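Local coordinates for protein tryptophan synthase alpha chain (Chlamydia trachomatis, PDB 6V82) that probably cleaves indoleglycerol phosphate by a retro-aldol reaction to indole and glyceraldehyde 3-phosphate, as the alpha subunit of tryptophan synthase in L-tryptophan biosynthesis, at residues 23-28 with 76-81; 81-86 with 90-95; 232-237 with 241-246. All blocks are in the same frame, centred on the assembly; numbering follows the deposited sequence.

In the fold
The three contacts follow one another along the chain of a TIM barrel of the TrpA family. Contact 1 joins helix 25-37 to helix 73-84 in the outer helical layer. Contact 2 takes the last turn of the same helix 73-84 and packs it on strand 92-96 of the parallel sheet. Their centres lie about 10 Å apart, and they share Glu81. Contact 3 links the last two helices, 229-236 and 241-250, with its centre about 17 Å from that of contact 1. Tyr27 of helix 25-37 bridges these two by touching Thr234 and Leu243. Contacts 2 and 3 do not touch. Helix 25-37 thus packs against helix 73-84 through contact 1 and meets the last two helices through Tyr27.

Contact 1: 23-28 with 76-81. With SO4 (sulfate ion), chain E.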
ATOM      1  N   GLY A  23      40.321  -9.051  20.948  1.00 38.33           N
ATOM      2  CA  GLY A  23      41.299 -10.118  20.943  1.00 35.77           C
ATOM      3  C   GLY A  23      41.414 -10.902  22.240  1.00 36.39           C
ATOM      4  O   GLY A  23      42.189 -11.869  22.292  1.00 36.78           O
ATOM      5  N   GLY A  24      40.678 -10.521  23.285  1.00 32.48           N
ATOM      6  CA  GLY A  24      40.716 -11.222  24.553  1.00 35.13           C
ATOM      7  C   GLY A  24      41.553 -10.501  25.601  1.00 36.54           C
ATOM      8  O   GLY A  24      42.263  -9.529  25.326  1.00 38.98           O
ATOM      9  N   THR A  25      41.465 -11.017  26.833  1.00 40.52           N
ATOM     10  CA  THR A  25      42.169 -10.419  27.970  1.00 35.28           C
ATOM     11  C   THR A  25      43.681 -10.439  27.769  1.00 27.36           C
ATOM     12  O   THR A  25      44.343  -9.401  27.858  1.00 34.96           O
ATOM     13  CB  THR A  25      41.791 -11.148  29.265  1.00 39.73           C
ATOM     14  OG1 THR A  25      40.397 -10.958  29.521  1.00 43.10           O
ATOM     15  CG2 THR A  25      42.602 -10.622  30.459  1.00 25.67           C
ATOM     16  N   SER A  26      44.249 -11.622  27.516  1.00 28.27           N
ATOM     17  CA  SER A  26      45.693 -11.738  27.331  1.00 31.55           C
ATOM     18  C   SER A  26      46.184 -10.818  26.226  1.00 34.53           C
ATOM     19  O   SER A  26      47.168 -10.088  26.401  1.00 32.96           O
ATOM     20  CB  SER A  26      46.070 -13.183  27.007  1.00 37.86           C
ATOM     21  OG  SER A  26      45.682 -14.043  28.059  1.00 52.74           O
ATOM     22  N   TYR A  27      45.511 -10.845  25.074  1.00 35.22           N
ATOM     23  CA  TYR A  27      45.966 -10.043  23.949  1.00 34.91           C
ATOM     24  C   TYR A  27      45.956  -8.562  24.296  1.00 34.03           C
ATOM     25  O   TYR A  27      46.901  -7.833  23.962  1.00 38.14           O
ATOM     26  CB  TYR A  27      45.107 -10.306  22.713  1.00 35.09           C
ATOM     27  CG  TYR A  27      45.597  -9.511  21.546  1.00 33.96           C
ATOM     28  CD1 TYR A  27      46.637  -9.983  20.754  1.00 31.85           C
ATOM     29  CD2 TYR A  27      45.068  -8.258  21.270  1.00 27.81           C
ATOM     30  CE1 TYR A  27      47.117  -9.241  19.704  1.00 32.40           C
ATOM     31  CE2 TYR A  27      45.538  -7.507  20.231  1.00 30.03           C
ATOM     32  CZ  TYR A  27      46.563  -8.001  19.448  1.00 40.01           C
ATOM     33  OH  TYR A  27      47.028  -7.248  18.399  1.00 46.62           O
ATOM     34  N   THR A  28      44.896  -8.098  24.965  1.00 28.23           N
ATOM     35  CA  THR A  28      44.829  -6.684  25.316  1.00 31.84           C
ATOM     36  C   THR A  28      46.019  -6.295  26.179  1.00 30.23           C
ATOM     37  O   THR A  28      46.599  -5.218  26.004  1.00 26.11           O
ATOM     38  CB  THR A  28      43.522  -6.365  26.047  1.00 29.74           C
ATOM     39  OG1 THR A  28      42.402  -6.763  25.251  1.00 31.68           O
ATOM     40  CG2 THR A  28      43.429  -4.886  26.318  1.00 26.44           C
ATOM     41  N   LEU A  76      37.697  -6.486  32.456  1.00 29.03           N
ATOM     42  CA  LEU A  76      38.356  -5.190  32.320  1.00 27.96           C
ATOM     43  C   LEU A  76      39.289  -4.931  33.502  1.00 30.04           C
ATOM     44  O   LEU A  76      40.414  -4.450  33.319  1.00 27.77           O
ATOM     45  CB  LEU A  76      37.308  -4.087  32.190  1.00 22.70           C
ATOM     46  CG  LEU A  76      37.814  -2.637  32.205  1.00 27.21           C
ATOM     47  CD1 LEU A  76      38.615  -2.282  30.955  1.00 21.39           C
ATOM     48  CD2 LEU A  76      36.642  -1.698  32.353  1.00 29.30           C
ATOM     49  N   LEU A  77      38.850  -5.279  34.720  1.00 29.31           N
ATOM     50  CA  LEU A  77      39.730  -5.205  35.881  1.00 26.48           C
ATOM     51  C   LEU A  77      40.932  -6.124  35.720  1.00 27.60           C
ATOM     52  O   LEU A  77      42.058  -5.734  36.050  1.00 31.18           O
ATOM     53  CB  LEU A  77      38.961  -5.545  37.161  1.00 27.14           C
ATOM     54  CG  LEU A  77      37.874  -4.539  37.557  1.00 26.61           C
ATOM     55  CD1 LEU A  77      37.211  -4.973  38.844  1.00 25.64           C
ATOM     56  CD2 LEU A  77      38.448  -3.140  37.698  1.00 29.47           C
ATOM     57  N   GLU A  78      40.717  -7.352  35.227  1.00 30.20           N
ATOM     58  CA  GLU A  78      41.843  -8.244  34.941  1.00 33.63           C
ATOM     59  C   GLU A  78      42.826  -7.602  33.978  1.00 34.29           C
ATOM     60  O   GLU A  78      44.045  -7.736  34.141  1.00 30.01           O
ATOM     61  CB  GLU A  78      41.370  -9.542  34.310  1.00 39.96           C
ATOM     62  CG  GLU A  78      40.692 -10.531  35.169  1.00 50.64           C
ATOM     63  CD  GLU A  78      40.487 -11.818  34.394  1.00 61.01           C
ATOM     64  OE1 GLU A  78      41.483 -12.318  33.802  1.00 58.69           O
ATOM     65  OE2 GLU A  78      39.331 -12.300  34.345  1.00 63.20           O
ATOM     66  N   ILE A  79      42.304  -6.953  32.929  1.00 28.18           N
ATOM     67  CA  ILE A  79      43.160  -6.332  31.926  1.00 27.92           C
ATOM     68  C   ILE A  79      44.002  -5.234  32.559  1.00 28.17           C
ATOM     69  O   ILE A  79      45.222  -5.175  32.367  1.00 25.75           O
ATOM     70  CB  ILE A  79      42.310  -5.782  30.771  1.00 22.10           C
ATOM     71  CG1 ILE A  79      41.787  -6.929  29.918  1.00 27.03           C
ATOM     72  CG2 ILE A  79      43.129  -4.795  29.943  1.00 19.89           C
ATOM     73  CD1 ILE A  79      40.754  -6.496  28.944  1.00 29.20           C
ATOM     74  N   VAL A  80      43.354  -4.341  33.313  1.00 23.85           N
ATOM     75  CA  VAL A  80      44.079  -3.250  33.954  1.00 23.34           C
ATOM     76  C   VAL A  80      45.105  -3.797  34.931  1.00 28.89           C
ATOM     77  O   VAL A  80      46.228  -3.291  35.017  1.00 32.77           O
ATOM     78  CB  VAL A  80      43.102  -2.288  34.647  1.00 20.42           C
ATOM     79  CG1 VAL A  80      43.883  -1.229  35.440  1.00 21.27           C
ATOM     80  CG2 VAL A  80      42.196  -1.645  33.619  1.00 17.39           C
ATOM     81  N   GLU A  81      44.748  -4.845  35.677  1.00 25.66           N
ATOM     82  CA  GLU A  81      45.722  -5.436  36.590  1.00 33.16           C
ATOM     83  C   GLU A  81      46.868  -6.108  35.840  1.00 33.01           C
ATOM     84  O   GLU A  81      48.005  -6.087  36.315  1.00 32.29           O
ATOM     85  CB  GLU A  81      45.032  -6.417  37.532  1.00 38.10           C
ATOM     86  CG  GLU A  81      44.118  -5.717  38.528  1.00 51.51           C
ATOM     87  CD  GLU A  81      43.197  -6.673  39.259  1.00 61.23           C
ATOM     88  OE1 GLU A  81      43.458  -7.888  39.194  1.00 63.42           O
ATOM     89  OE2 GLU A  81      42.213  -6.212  39.888  1.00 65.71           O
TER
HETATM   90  S   SO4 E 301      41.938 -14.773  27.212  1.00111.69           S
HETATM   91  O1  SO4 E 301      41.615 -15.947  26.406  1.00112.09           O
HETATM   92  O2  SO4 E 301      43.006 -14.030  26.551  1.00110.04           O
HETATM   93  O3  SO4 E 301      42.383 -15.193  28.543  1.00110.44           O
HETATM   94  O4  SO4 E 301      40.755 -13.918  27.328  1.00112.03           O
HETATM   95  O   HOH W   1      39.540 -13.058  31.118  1.00 41.58           O
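Ile79 lies over Thr25 and Thr28, two residues one turn apart at the start of helix 25-37. This is packing between neighbouring outer helices of a TIM barrel, helix 25-37 against helix 73-84. The CG2 methyl of Thr25 meets Ile79 CG1 at 3.8 Å. Further along, Thr28 CG2 touches Ile79 CG2 at 3.6 Å, with the two side chains roughly perpendicular. Ile79 CD1 reaches in beside Thr28 CB. Ile79 also touches Leu45 of strand 42-46, so it packs on the sheet as well as on helix 25-37.

In both threonines OG1 sits beside the backbone N (chi1 -64° in Thr25), which leaves CG2 anti to that N and facing Ile79. The hydroxyls are kept for polar partners. Thr28 OG1 donates to Gly24 O at 2.8 Å. Gly24 is the N-cap residue, and its carbonyl also accepts from Thr28 N, on the opposite face of its plane. Thr28 OG1 is bonded to Gly21 N too.

Glu78 marks the solvent side. One water sits between the helices there, 2.8 Å from Thr25 OG1, and gives a weak bond to Glu78 OE2.

A sulfate, probably from the crystallisation liquor, sits at the start of helix 25-37. The helix end would be expected to favour an anion through its first N-H groups. Thr25 N donates to sulfate O4 at 3.0 Å, while sulfate O2 takes both Ser26 N at 2.9 Å and Ser26 OG.

Contact 2: 81-86 with 90-95; sequences EGIRAF and VPLILY
Arg84 and Val90 carry the polar part of this contact. The guanidinium of Arg84 meets the backbone carbonyl of Val90 end-on, with two nitrogens on one oxygen. Arg84 NH1 and NH2 both donate hydrogen bonds to Val90 O, each 2.9 Å long. The oxygen is at the edge of the guanidinium, close to its plane. The NH1 donor approaches in the carbonyl plane, whereas NH2 is tilted 27° from it. Neither bond is straight, as expected when one acceptor is shared by two nitrogens of the same group. The chain of Arg84 bends at chi2 (-77°), which turns the guanidinium toward the residues that lead into strand 92-96.

Other bonds fix the same group. Arg84 NH1 also donates to Asn87 O in the intervening turn, and NH2 has a weak bond to Gly116 O. With backbone oxygens as partners, the carbonyl dipoles would be expected to stabilise the positive charge.

The segments belong to a helix-to-strand turn of the TIM barrel. Helix 73-84 ends, a short loop follows, and the chain enters strand 92-96 of the parallel sheet. Arg84 therefore ties the end of the helix to the start of that strand.

The apolar part centres on Leu92. Its CD1 methyl lies over the centre of one face of the Arg84 guanidinium, 3.7 Å above the plane. Leu92 CG is 3.7 Å from Arg84 NH2. The two side chains approach from opposite directions. Leu92 covers one face of the guanidinium, while Val90 O lies at its edge. Ile83 adds looser packing, with its CG2 at 4.1 Å from Leu92 CD1. Leu92 packs also on Leu43 of strand 42-46, and Ile83 on Ala32 of helix 25-37.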
ATOM      1  N   GLU A  81      44.748  -4.845  35.677  1.00 25.66           N
ATOM      2  CA  GLU A  81      45.722  -5.436  36.590  1.00 33.16           C
ATOM      3  C   GLU A  81      46.868  -6.108  35.840  1.00 33.01           C
ATOM      4  O   GLU A  81      48.005  -6.087  36.315  1.00 32.29           O
ATOM      5  CB  GLU A  81      45.032  -6.417  37.532  1.00 38.10           C
ATOM      6  CG  GLU A  81      44.118  -5.717  38.528  1.00 51.51           C
ATOM      7  CD  GLU A  81      43.197  -6.673  39.259  1.00 61.23           C
ATOM      8  OE1 GLU A  81      43.458  -7.888  39.194  1.00 63.42           O
ATOM      9  OE2 GLU A  81      42.213  -6.212  39.888  1.00 65.71           O
ATOM     10  N   GLY A  82      46.597  -6.683  34.665  1.00 32.35           N
ATOM     11  CA  GLY A  82      47.671  -7.258  33.871  1.00 27.20           C
ATOM     12  C   GLY A  82      48.631  -6.211  33.335  1.00 33.62           C
ATOM     13  O   GLY A  82      49.839  -6.453  33.250  1.00 35.22           O
ATOM     14  N   ILE A  83      48.109  -5.035  32.967  1.00 32.84           N
ATOM     15  CA  ILE A  83      48.965  -3.925  32.550  1.00 31.22           C
ATOM     16  C   ILE A  83      49.803  -3.425  33.720  1.00 31.07           C
ATOM     17  O   ILE A  83      51.006  -3.167  33.575  1.00 34.11           O
ATOM     18  CB  ILE A  83      48.113  -2.788  31.951  1.00 30.96           C
ATOM     19  CG1 ILE A  83      47.450  -3.244  30.652  1.00 27.42           C
ATOM     20  CG2 ILE A  83      48.954  -1.541  31.742  1.00 21.20           C
ATOM     21  CD1 ILE A  83      46.360  -2.312  30.190  1.00 28.15           C
ATOM     22  N   ARG A  84      49.185  -3.275  34.898  1.00 30.94           N
ATOM     23  CA  ARG A  84      49.919  -2.760  36.054  1.00 33.71           C
ATOM     24  C   ARG A  84      50.936  -3.753  36.589  1.00 32.63           C
ATOM     25  O   ARG A  84      51.884  -3.339  37.258  1.00 38.99           O
ATOM     26  CB  ARG A  84      48.960  -2.352  37.173  1.00 29.59           C
ATOM     27  CG  ARG A  84      48.350  -0.972  36.974  1.00 29.78           C
ATOM     28  CD  ARG A  84      49.336   0.126  37.324  1.00 42.10           C
ATOM     29  NE  ARG A  84      48.766   1.446  37.049  1.00 49.34           N
ATOM     30  CZ  ARG A  84      49.042   2.191  35.977  1.00 36.41           C
ATOM     31  NH1 ARG A  84      49.909   1.777  35.055  1.00 25.48           N
ATOM     32  NH2 ARG A  84      48.455   3.370  35.840  1.00 28.98           N
ATOM     33  N   ALA A  85      50.770  -5.047  36.309  1.00 30.23           N
ATOM     34  CA  ALA A  85      51.812  -6.016  36.621  1.00 31.59           C
ATOM     35  C   ALA A  85      53.024  -5.877  35.709  1.00 32.04           C
ATOM     36  O   ALA A  85      54.066  -6.480  35.985  1.00 33.04           O
ATOM     37  CB  ALA A  85      51.254  -7.432  36.531  1.00 30.89           C
ATOM     38  N   PHE A  86      52.902  -5.105  34.632  1.00 29.43           N
ATOM     39  CA  PHE A  86      54.012  -4.799  33.745  1.00 35.60           C
ATOM     40  C   PHE A  86      54.616  -3.430  34.038  1.00 37.56           C
ATOM     41  O   PHE A  86      55.840  -3.288  34.107  1.00 32.02           O
ATOM     42  CB  PHE A  86      53.544  -4.869  32.283  1.00 36.17           C
ATOM     43  CG  PHE A  86      54.595  -4.468  31.300  1.00 29.52           C
ATOM     44  CD1 PHE A  86      55.721  -5.260  31.111  1.00 31.78           C
ATOM     45  CD2 PHE A  86      54.470  -3.295  30.576  1.00 31.21           C
ATOM     46  CE1 PHE A  86      56.712  -4.892  30.206  1.00 32.98           C
ATOM     47  CE2 PHE A  86      55.449  -2.919  29.655  1.00 30.43           C
ATOM     48  CZ  PHE A  86      56.574  -3.717  29.471  1.00 35.21           C
ATOM     49  N   VAL A  90      53.014   4.446  33.774  1.00 30.15           N
ATOM     50  CA  VAL A  90      52.214   4.918  32.648  1.00 30.43           C
ATOM     51  C   VAL A  90      50.776   5.185  33.073  1.00 33.20           C
ATOM     52  O   VAL A  90      50.092   4.275  33.561  1.00 32.11           O
ATOM     53  CB  VAL A  90      52.249   3.902  31.498  1.00 33.05           C
ATOM     54  CG1 VAL A  90      51.273   4.299  30.430  1.00 30.29           C
ATOM     55  CG2 VAL A  90      53.660   3.820  30.922  1.00 37.46           C
ATOM     56  N   PRO A  91      50.284   6.411  32.909  1.00 37.39           N
ATOM     57  CA  PRO A  91      48.876   6.700  33.219  1.00 31.36           C
ATOM     58  C   PRO A  91      47.922   5.900  32.342  1.00 30.64           C
ATOM     59  O   PRO A  91      48.188   5.675  31.160  1.00 36.02           O
ATOM     60  CB  PRO A  91      48.759   8.200  32.937  1.00 25.29           C
ATOM     61  CG  PRO A  91      50.149   8.717  33.096  1.00 30.28           C
ATOM     62  CD  PRO A  91      51.058   7.627  32.619  1.00 27.26           C
ATOM     63  N   LEU A  92      46.799   5.473  32.934  1.00 28.40           N
ATOM     64  CA  LEU A  92      45.733   4.764  32.223  1.00 28.90           C
ATOM     65  C   LEU A  92      44.450   5.580  32.283  1.00 31.88           C
ATOM     66  O   LEU A  92      43.952   5.875  33.377  1.00 39.78           O
ATOM     67  CB  LEU A  92      45.484   3.379  32.819  1.00 34.70           C
ATOM     68  CG  LEU A  92      46.668   2.415  32.786  1.00 35.99           C
ATOM     69  CD1 LEU A  92      46.337   1.123  33.509  1.00 32.13           C
ATOM     70  CD2 LEU A  92      47.052   2.139  31.355  1.00 30.65           C
ATOM     71  N   ILE A  93      43.929   5.943  31.112  1.00 28.66           N
ATOM     72  CA  ILE A  93      42.635   6.603  30.965  1.00 24.23           C
ATOM     73  C   ILE A  93      41.614   5.541  30.586  1.00 27.41           C
ATOM     74  O   ILE A  93      41.774   4.854  29.567  1.00 25.87           O
ATOM     75  CB  ILE A  93      42.672   7.700  29.887  1.00 28.81           C
ATOM     76  CG1 ILE A  93      43.823   8.680  30.101  1.00 33.72           C
ATOM     77  CG2 ILE A  93      41.354   8.435  29.852  1.00 30.52           C
ATOM     78  CD1 ILE A  93      43.900   9.197  31.515  1.00 42.59           C
ATOM     79  N   LEU A  94      40.563   5.393  31.382  1.00 24.37           N
ATOM     80  CA  LEU A  94      39.432   4.594  30.930  1.00 21.78           C
ATOM     81  C   LEU A  94      38.538   5.474  30.067  1.00 26.45           C
ATOM     82  O   LEU A  94      38.007   6.491  30.537  1.00 27.00           O
ATOM     83  CB  LEU A  94      38.640   4.016  32.093  1.00 20.95           C
ATOM     84  CG  LEU A  94      37.616   3.007  31.572  1.00 28.70           C
ATOM     85  CD1 LEU A  94      38.339   1.817  30.999  1.00 29.69           C
ATOM     86  CD2 LEU A  94      36.649   2.568  32.674  1.00 32.87           C
ATOM     87  N   TYR A  95      38.397   5.099  28.802  1.00 20.02           N
ATOM     88  CA  TYR A  95      37.485   5.756  27.884  1.00 24.34           C
ATOM     89  C   TYR A  95      36.226   4.913  27.770  1.00 24.16           C
ATOM     90  O   TYR A  95      36.315   3.705  27.509  1.00 22.20           O
ATOM     91  CB  TYR A  95      38.143   5.930  26.517  1.00 26.99           C
ATOM     92  CG  TYR A  95      37.199   6.362  25.439  1.00 30.37           C
ATOM     93  CD1 TYR A  95      36.874   7.706  25.274  1.00 29.75           C
ATOM     94  CD2 TYR A  95      36.642   5.427  24.570  1.00 32.80           C
ATOM     95  CE1 TYR A  95      36.008   8.112  24.270  1.00 34.34           C
ATOM     96  CE2 TYR A  95      35.782   5.821  23.553  1.00 40.32           C
ATOM     97  CZ  TYR A  95      35.465   7.162  23.411  1.00 39.50           C
ATOM     98  OH  TYR A  95      34.595   7.545  22.419  1.00 45.69           O
TER

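Contact 3: 232-237 with 241-246; sequences HQTTMD and ETLTAL
Gln233 sets CG opposite its backbone N (chi1 176°) and then bends at chi2 (52°), which brings its amide across to Thr242. Thr242 holds OG1 between its backbone N and carbonyl carbon, and the hydroxyl meets that amide. Gln233 NE2 donates to Thr242 OG1 at 2.9 Å, with an N-H...O angle of 149°. The acceptor is somewhat tilted from the amide plane. The two side chains are roughly perpendicular.

Closer to the backbone, the aliphatic part of Gln233 is packed by two leucines. Gln233 CG touches Leu243 CD2 at 3.7 Å, and these side chains lie alongside, pointing opposite ways. Gln233 CB meets Leu246 CD2 at 3.8 Å, one turn along helix 241-250. Thr234 adds its CG2 methyl to Leu243 CD1 at 4.0 Å, while its hydroxyl is bonded back to Val231 O. Leu243 also packs onto Ala31, Ala34 and Leu35 of helix 25-37.

The contact joins two consecutive helices linked by a short loop, at the C-terminal end of the TIM barrel chain. The axes of the segments 232-236 and 241-246 approach to 9.9 Å, and the helices run in obliquely opposed directions. The turn between them is close to the polar end of the contact. Asp237 OD1 accepts from Ser239 N, and Asp237 OD2 comes 3.8 Å from the CG2 methyl of Thr242.

Thr242 OG1 is also hydrogen-bonded to Ser239 O. One hydroxyl thus joins the turn and both helices, because it takes the Gln233 N-H and bonds to a carbonyl of the turn. Gln233 is amphipathic in use: its methylenes join the leucine packing and its amide the polar bond.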
ATOM      1  N   HIS A 232      43.525  -0.391  14.148  1.00 48.08           N
ATOM      2  CA  HIS A 232      43.527  -0.842  12.763  1.00 50.89           C
ATOM      3  C   HIS A 232      44.671  -1.814  12.503  1.00 50.04           C
ATOM      4  O   HIS A 232      44.511  -2.793  11.765  1.00 51.33           O
ATOM      5  CB  HIS A 232      43.615   0.365  11.834  1.00 44.03           C
ATOM      6  CG  HIS A 232      43.755   0.004  10.395  1.00 50.32           C
ATOM      7  ND1 HIS A 232      42.669  -0.210   9.574  1.00 52.50           N
ATOM      8  CD2 HIS A 232      44.853  -0.188   9.628  1.00 51.84           C
ATOM      9  CE1 HIS A 232      43.091  -0.513   8.360  1.00 53.79           C
ATOM     10  NE2 HIS A 232      44.413  -0.508   8.366  1.00 55.15           N
ATOM     11  N   GLN A 233      45.829  -1.572  13.120  1.00 49.86           N
ATOM     12  CA  GLN A 233      46.971  -2.454  12.919  1.00 48.16           C
ATOM     13  C   GLN A 233      46.708  -3.854  13.474  1.00 47.79           C
ATOM     14  O   GLN A 233      47.159  -4.842  12.883  1.00 50.38           O
ATOM     15  CB  GLN A 233      48.227  -1.833  13.543  1.00 42.03           C
ATOM     16  CG  GLN A 233      49.474  -2.707  13.494  1.00 45.62           C
ATOM     17  CD  GLN A 233      49.787  -3.234  12.093  1.00 54.70           C
ATOM     18  OE1 GLN A 233      49.478  -2.596  11.086  1.00 55.72           O
ATOM     19  NE2 GLN A 233      50.404  -4.411  12.029  1.00 58.23           N
ATOM     20  N   THR A 234      45.963  -3.972  14.580  1.00 42.84           N
ATOM     21  CA  THR A 234      45.676  -5.308  15.086  1.00 44.85           C
ATOM     22  C   THR A 234      44.832  -6.104  14.099  1.00 51.73           C
ATOM     23  O   THR A 234      44.835  -7.336  14.150  1.00 58.20           O
ATOM     24  CB  THR A 234      44.990  -5.259  16.466  1.00 46.12           C
ATOM     25  OG1 THR A 234      43.648  -4.777  16.345  1.00 45.71           O
ATOM     26  CG2 THR A 234      45.766  -4.367  17.448  1.00 33.72           C
ATOM     27  N   THR A 235      44.140  -5.439  13.181  1.00 53.32           N
ATOM     28  CA  THR A 235      43.388  -6.142  12.150  1.00 59.76           C
ATOM     29  C   THR A 235      44.224  -6.481  10.920  1.00 67.05           C
ATOM     30  O   THR A 235      43.830  -7.363  10.146  1.00 68.65           O
ATOM     31  CB  THR A 235      42.174  -5.316  11.706  1.00 55.74           C
ATOM     32  OG1 THR A 235      42.610  -4.213  10.900  1.00 52.39           O
ATOM     33  CG2 THR A 235      41.401  -4.797  12.923  1.00 52.26           C
ATOM     34  N   MET A 236      45.351  -5.795  10.706  1.00 67.82           N
ATOM     35  CA  MET A 236      46.241  -6.130   9.594  1.00 66.82           C
ATOM     36  C   MET A 236      47.123  -7.323   9.948  1.00 63.54           C
ATOM     37  O   MET A 236      47.135  -8.343   9.248  1.00 60.95           O
ATOM     38  CB  MET A 236      47.110  -4.920   9.231  1.00 68.00           C
ATOM     39  CG  MET A 236      46.362  -3.752   8.629  1.00 76.04           C
ATOM     40  SD  MET A 236      45.815  -4.083   6.946  1.00 91.83           S
ATOM     41  CE  MET A 236      47.377  -4.207   6.066  1.00 94.85           C
ATOM     42  N   ASP A 237      47.875  -7.193  11.034  1.00 61.22           N
ATOM     43  CA  ASP A 237      48.749  -8.246  11.538  1.00 65.23           C
ATOM     44  C   ASP A 237      48.749  -8.060  13.045  1.00 63.64           C
ATOM     45  O   ASP A 237      49.276  -7.058  13.538  1.00 62.32           O
ATOM     46  CB  ASP A 237      50.158  -8.133  10.953  1.00 67.57           C
ATOM     47  CG  ASP A 237      51.117  -9.177  11.503  1.00 71.61           C
ATOM     48  OD1 ASP A 237      50.702 -10.020  12.331  1.00 72.73           O
ATOM     49  OD2 ASP A 237      52.302  -9.154  11.098  1.00 74.92           O
ATOM     50  N   GLU A 241      54.449  -7.121  18.150  1.00 58.69           N
ATOM     51  CA  GLU A 241      55.684  -6.464  17.733  1.00 59.27           C
ATOM     52  C   GLU A 241      55.405  -5.326  16.761  1.00 54.89           C
ATOM     53  O   GLU A 241      56.032  -4.263  16.841  1.00 52.43           O
ATOM     54  CB  GLU A 241      56.631  -7.486  17.095  1.00 68.71           C
ATOM     55  CG  GLU A 241      57.221  -8.497  18.070  1.00 80.13           C
ATOM     56  CD  GLU A 241      56.195  -9.476  18.629  1.00 89.20           C
ATOM     57  OE1 GLU A 241      55.035  -9.476  18.159  1.00 90.04           O
ATOM     58  OE2 GLU A 241      56.552 -10.250  19.546  1.00 94.47           O
ATOM     59  N   THR A 242      54.457  -5.524  15.839  1.00 55.84           N
ATOM     60  CA  THR A 242      54.145  -4.484  14.865  1.00 54.03           C
ATOM     61  C   THR A 242      53.471  -3.279  15.507  1.00 51.69           C
ATOM     62  O   THR A 242      53.448  -2.205  14.895  1.00 51.52           O
ATOM     63  CB  THR A 242      53.256  -5.035  13.742  1.00 51.77           C
ATOM     64  OG1 THR A 242      51.961  -5.348  14.264  1.00 51.88           O
ATOM     65  CG2 THR A 242      53.857  -6.282  13.133  1.00 49.20           C
ATOM     66  N   LEU A 243      52.923  -3.425  16.719  1.00 50.80           N
ATOM     67  CA  LEU A 243      52.389  -2.271  17.440  1.00 43.79           C
ATOM     68  C   LEU A 243      53.511  -1.424  18.031  1.00 44.18           C
ATOM     69  O   LEU A 243      53.497  -0.190  17.918  1.00 40.84           O
ATOM     70  CB  LEU A 243      51.437  -2.731  18.536  1.00 37.95           C
ATOM     71  CG  LEU A 243      50.150  -3.367  18.046  1.00 39.61           C
ATOM     72  CD1 LEU A 243      49.309  -3.821  19.238  1.00 39.55           C
ATOM     73  CD2 LEU A 243      49.400  -2.361  17.203  1.00 39.21           C
ATOM     74  N   THR A 244      54.483  -2.072  18.677  1.00 38.60           N
ATOM     75  CA  THR A 244      55.685  -1.369  19.098  1.00 45.87           C
ATOM     76  C   THR A 244      56.287  -0.592  17.931  1.00 50.01           C
ATOM     77  O   THR A 244      56.520   0.619  18.029  1.00 51.70           O
ATOM     78  CB  THR A 244      56.695  -2.367  19.667  1.00 44.17           C
ATOM     79  OG1 THR A 244      56.082  -3.108  20.727  1.00 44.80           O
ATOM     80  CG2 THR A 244      57.928  -1.643  20.189  1.00 43.42           C
ATOM     81  N   ALA A 245      56.498  -1.276  16.800  1.00 48.92           N
ATOM     82  CA  ALA A 245      57.088  -0.645  15.622  1.00 48.38           C
ATOM     83  C   ALA A 245      56.252   0.529  15.133  1.00 44.87           C
ATOM     84  O   ALA A 245      56.795   1.591  14.804  1.00 50.63           O
ATOM     85  CB  ALA A 245      57.254  -1.677  14.510  1.00 48.83           C
ATOM     86  N   LEU A 246      54.930   0.361  15.078  1.00 42.69           N
ATOM     87  CA  LEU A 246      54.066   1.436  14.598  1.00 52.11           C
ATOM     88  C   LEU A 246      54.159   2.664  15.497  1.00 56.21           C
ATOM     89  O   LEU A 246      54.227   3.798  15.004  1.00 60.82           O
ATOM     90  CB  LEU A 246      52.619   0.948  14.509  1.00 47.94           C
ATOM     91  CG  LEU A 246      51.603   1.984  14.030  1.00 49.38           C
ATOM     92  CD1 LEU A 246      52.052   2.573  12.698  1.00 42.29           C
ATOM     93  CD2 LEU A 246      50.209   1.375  13.912  1.00 43.58           C
TER